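Local coordinates for multisubunit Na+/H+ antiporter, B subunit (PDB 6Z16), which is probably a membrane subunit of an Mrp-type multisubunit antiporter that exchanges sodium ions for protons across the cell membrane, at residues I57-R61 against E134-E138. Residues are numbered along the deposited sequence; the frame is centred on the assembly and turned at random.
Sequences IETVR and ETIGE. With PTY (phosphatidylethanolamine), chain Q.
OE1 of Glu-138 lies at the edge of the Arg-61 guanidinium, near the plane of that group, while Ile-57 O lies over one of its faces, displaced toward the rim. The guanidinium and carboxylate planes are turned 25° apart, and NH2 of Arg-61 gives OE1 of Glu-138 a weak hydrogen bond of 3.4 Å, part of a salt bridge, that is nearly straight at the hydrogen (161°). Glu-134 takes a different position around the same nitrogen: its OE1 stands obliquely, well out of the guanidinium plane, 3.8 Å from Arg-61 NH2, so this long salt bridge rests on charge and no N-H points at it. The three residues form a salt-bridge network in which one arginine serves two glutamates four residues apart, at the end of helix 114-137, and its positive charge would be expected to ease their mutual repulsion. A bend in the Arg-61 chain at chi3 turns the guanidinium back over the carbonyl of Ile-57. A leucine in its place would probably leave Glu-134 and Glu-138 without their shared cation, with both carboxylates freer to turn. Alongside the charged groups, CD1 of Ile-57 packs 3.7 Å from CB of Glu-134, the two side chains crossing at about a right angle. With CG1 anti to the backbone N (chi1 -171°), the longer branch of Ile-57 extends to Glu-134 and its end, CD1, meets this methylene. On another side of the 134-138 turn, CG2 of Ile-136 lies 3.7 Å from C31 of the bound phosphatidylethanolamine. Glu-86 of a neighbouring antiporter subunit also packs on Ile-57. Within the fold, the contact ties the short helix 58-63 to the C-terminal end of helix 114-137, and Ile-57 and Val-60 rest on Leu-52 of helix 37-54.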
loop_
_atom_site.group_PDB
_atom_site.type_symbol
_atom_site.label_atom_id
_atom_site.label_comp_id
_atom_site.label_asym_id
_atom_site.label_seq_id
_atom_site.Cartn_x
_atom_site.Cartn_y
_atom_site.Cartn_z
ATOM N N ILE B 57 -38.042 -3.506 -7.027
ATOM C CA ILE B 57 -37.666 -3.620 -8.432
ATOM C C ILE B 57 -37.301 -2.237 -8.965
ATOM O O ILE B 57 -36.465 -2.111 -9.865
ATOM C CB ILE B 57 -38.789 -4.296 -9.255
ATOM C CG1 ILE B 57 -38.336 -4.621 -10.682
ATOM C CG2 ILE B 57 -40.086 -3.490 -9.247
ATOM C CD1 ILE B 57 -37.289 -5.683 -10.763
ATOM N N GLU B 58 -37.890 -1.185 -8.393
ATOM C CA GLU B 58 -37.494 0.166 -8.769
ATOM C C GLU B 58 -36.224 0.591 -8.045
ATOM O O GLU B 58 -35.427 1.366 -8.590
ATOM C CB GLU B 58 -38.642 1.146 -8.498
ATOM C CG GLU B 58 -39.108 1.235 -7.050
ATOM C CD GLU B 58 -38.441 2.348 -6.261
ATOM O OE1 GLU B 58 -37.970 3.323 -6.881
ATOM O OE2 GLU B 58 -38.382 2.245 -5.019
ATOM N N THR B 59 -36.009 0.064 -6.839
ATOM C CA THR B 59 -34.849 0.440 -6.050
ATOM C C THR B 59 -33.573 -0.128 -6.646
ATOM O O THR B 59 -32.541 0.540 -6.629
ATOM C CB THR B 59 -35.039 -0.030 -4.606
ATOM O OG1 THR B 59 -36.276 0.484 -4.099
ATOM C CG2 THR B 59 -33.921 0.471 -3.711
ATOM N N VAL B 60 -33.630 -1.324 -7.224
ATOM C CA VAL B 60 -32.421 -1.934 -7.767
ATOM C C VAL B 60 -32.020 -1.280 -9.086
ATOM O O VAL B 60 -30.831 -1.055 -9.341
ATOM C CB VAL B 60 -32.624 -3.451 -7.898
ATOM C CG1 VAL B 60 -31.424 -4.120 -8.539
ATOM C CG2 VAL B 60 -32.866 -4.035 -6.534
ATOM N N ARG B 61 -32.991 -0.913 -9.925
ATOM C CA ARG B 61 -32.638 -0.133 -11.104
ATOM C C ARG B 61 -32.279 1.303 -10.754
ATOM O O ARG B 61 -31.650 1.983 -11.568
ATOM C CB ARG B 61 -33.757 -0.143 -12.147
ATOM C CG ARG B 61 -35.053 0.508 -11.726
ATOM C CD ARG B 61 -35.945 0.726 -12.939
ATOM N NE ARG B 61 -36.287 -0.511 -13.632
ATOM C CZ ARG B 61 -37.398 -1.204 -13.423
ATOM N NH1 ARG B 61 -38.295 -0.773 -12.549
ATOM N NH2 ARG B 61 -37.618 -2.319 -14.104
ATOM N N GLU B 134 -36.206 -9.537 -14.426
ATOM C CA GLU B 134 -37.045 -8.382 -14.135
ATOM C C GLU B 134 -38.179 -8.205 -15.136
ATOM O O GLU B 134 -39.004 -7.313 -14.941
ATOM C CB GLU B 134 -36.231 -7.087 -14.064
ATOM C CG GLU B 134 -35.783 -6.513 -15.392
ATOM C CD GLU B 134 -34.929 -5.269 -15.222
ATOM O OE1 GLU B 134 -34.731 -4.845 -14.064
ATOM O OE2 GLU B 134 -34.444 -4.726 -16.238
ATOM N N THR B 135 -38.247 -9.023 -16.191
ATOM C CA THR B 135 -39.437 -9.050 -17.030
ATOM C C THR B 135 -40.516 -9.910 -16.397
ATOM O O THR B 135 -41.694 -9.534 -16.388
ATOM C CB THR B 135 -39.074 -9.575 -18.422
ATOM O OG1 THR B 135 -38.088 -8.721 -19.011
ATOM C CG2 THR B 135 -40.286 -9.620 -19.333
ATOM N N ILE B 136 -40.121 -11.062 -15.851
ATOM C CA ILE B 136 -41.060 -11.914 -15.132
ATOM C C ILE B 136 -41.541 -11.247 -13.845
ATOM O O ILE B 136 -42.715 -11.378 -13.476
ATOM C CB ILE B 136 -40.389 -13.280 -14.889
ATOM C CG1 ILE B 136 -40.214 -14.006 -16.219
ATOM C CG2 ILE B 136 -41.169 -14.137 -13.940
ATOM C CD1 ILE B 136 -39.353 -15.213 -16.126
ATOM N N GLY B 137 -40.679 -10.459 -13.194
ATOM C CA GLY B 137 -41.015 -9.926 -11.881
ATOM C C GLY B 137 -42.124 -8.887 -11.886
ATOM O O GLY B 137 -42.996 -8.899 -11.016
ATOM N N GLU B 138 -42.113 -7.980 -12.859
ATOM C CA GLU B 138 -43.085 -6.896 -12.905
ATOM C C GLU B 138 -44.239 -7.183 -13.859
ATOM O O GLU B 138 -44.909 -6.250 -14.312
ATOM C CB GLU B 138 -42.384 -5.588 -13.275
ATOM C CG GLU B 138 -41.717 -5.603 -14.639
ATOM C CD GLU B 138 -40.850 -4.384 -14.878
ATOM O OE1 GLU B 138 -40.785 -3.507 -13.993
ATOM O OE2 GLU B 138 -40.213 -4.310 -15.948
HETATM C C1 PTY Q . -42.938 -14.495 -8.339
HETATM C C2 PTY Q . -46.153 -11.155 -10.501
HETATM C C3 PTY Q . -46.122 -12.697 -10.469
HETATM O O4 PTY Q . -42.016 -15.264 -9.147
HETATM C C5 PTY Q . -45.263 -14.565 -7.416
HETATM C C6 PTY Q . -44.201 -15.300 -8.189
HETATM O O7 PTY Q . -43.870 -16.536 -7.475
HETATM C C8 PTY Q . -43.775 -17.662 -8.201
HETATM O O10 PTY Q . -43.991 -17.719 -9.379
HETATM C C11 PTY Q . -43.388 -18.833 -7.348
HETATM C C12 PTY Q . -41.969 -18.785 -6.795
HETATM C C13 PTY Q . -40.899 -18.884 -7.864
HETATM C C14 PTY Q . -39.620 -19.554 -7.382
HETATM C C15 PTY Q . -38.878 -18.792 -6.306
HETATM C C16 PTY Q . -38.281 -19.678 -5.233
HETATM C C17 PTY Q . -37.268 -20.702 -5.720
HETATM C C18 PTY Q . -35.940 -20.110 -6.145
HETATM C C19 PTY Q . -34.753 -21.022 -5.892
HETATM C C20 PTY Q . -34.880 -22.387 -6.535
HETATM C C21 PTY Q . -33.691 -23.296 -6.285
HETATM C C22 PTY Q . -33.499 -23.654 -4.825
HETATM C C30 PTY Q . -41.044 -14.603 -9.776
HETATM C C31 PTY Q . -40.233 -15.524 -10.639
HETATM O O30 PTY Q . -40.860 -13.422 -9.668
HETATM C C32 PTY Q . -38.747 -15.199 -10.682
HETATM C C33 PTY Q . -38.002 -15.716 -9.468
HETATM C C34 PTY Q . -36.498 -15.546 -9.543
HETATM C C35 PTY Q . -35.769 -16.222 -8.401
HETATM C C36 PTY Q . -34.283 -16.408 -8.632
HETATM C C37 PTY Q . -33.684 -17.467 -7.727
HETATM C C38 PTY Q . -32.188 -17.645 -7.860
HETATM C C39 PTY Q . -31.720 -17.975 -9.261
HETATM C C40 PTY Q . -30.310 -18.533 -9.305
HETATM C C41 PTY Q . -29.260 -17.613 -8.716
HETATM C C42 PTY Q . -29.061 -16.351 -9.526
HETATM C C43 PTY Q . -28.534 -16.613 -10.915
HETATM C C44 PTY Q . -28.652 -15.419 -11.824
HETATM P P1 PTY Q . -47.588 -13.525 -8.370
HETATM O O11 PTY Q . -47.382 -13.135 -9.904
HETATM O O12 PTY Q . -47.128 -12.338 -7.551
HETATM O O13 PTY Q . -48.978 -13.964 -8.106
HETATM O O14 PTY Q . -46.526 -14.722 -8.101
HETATM N N1 PTY Q . -46.011 -10.624 -9.141
#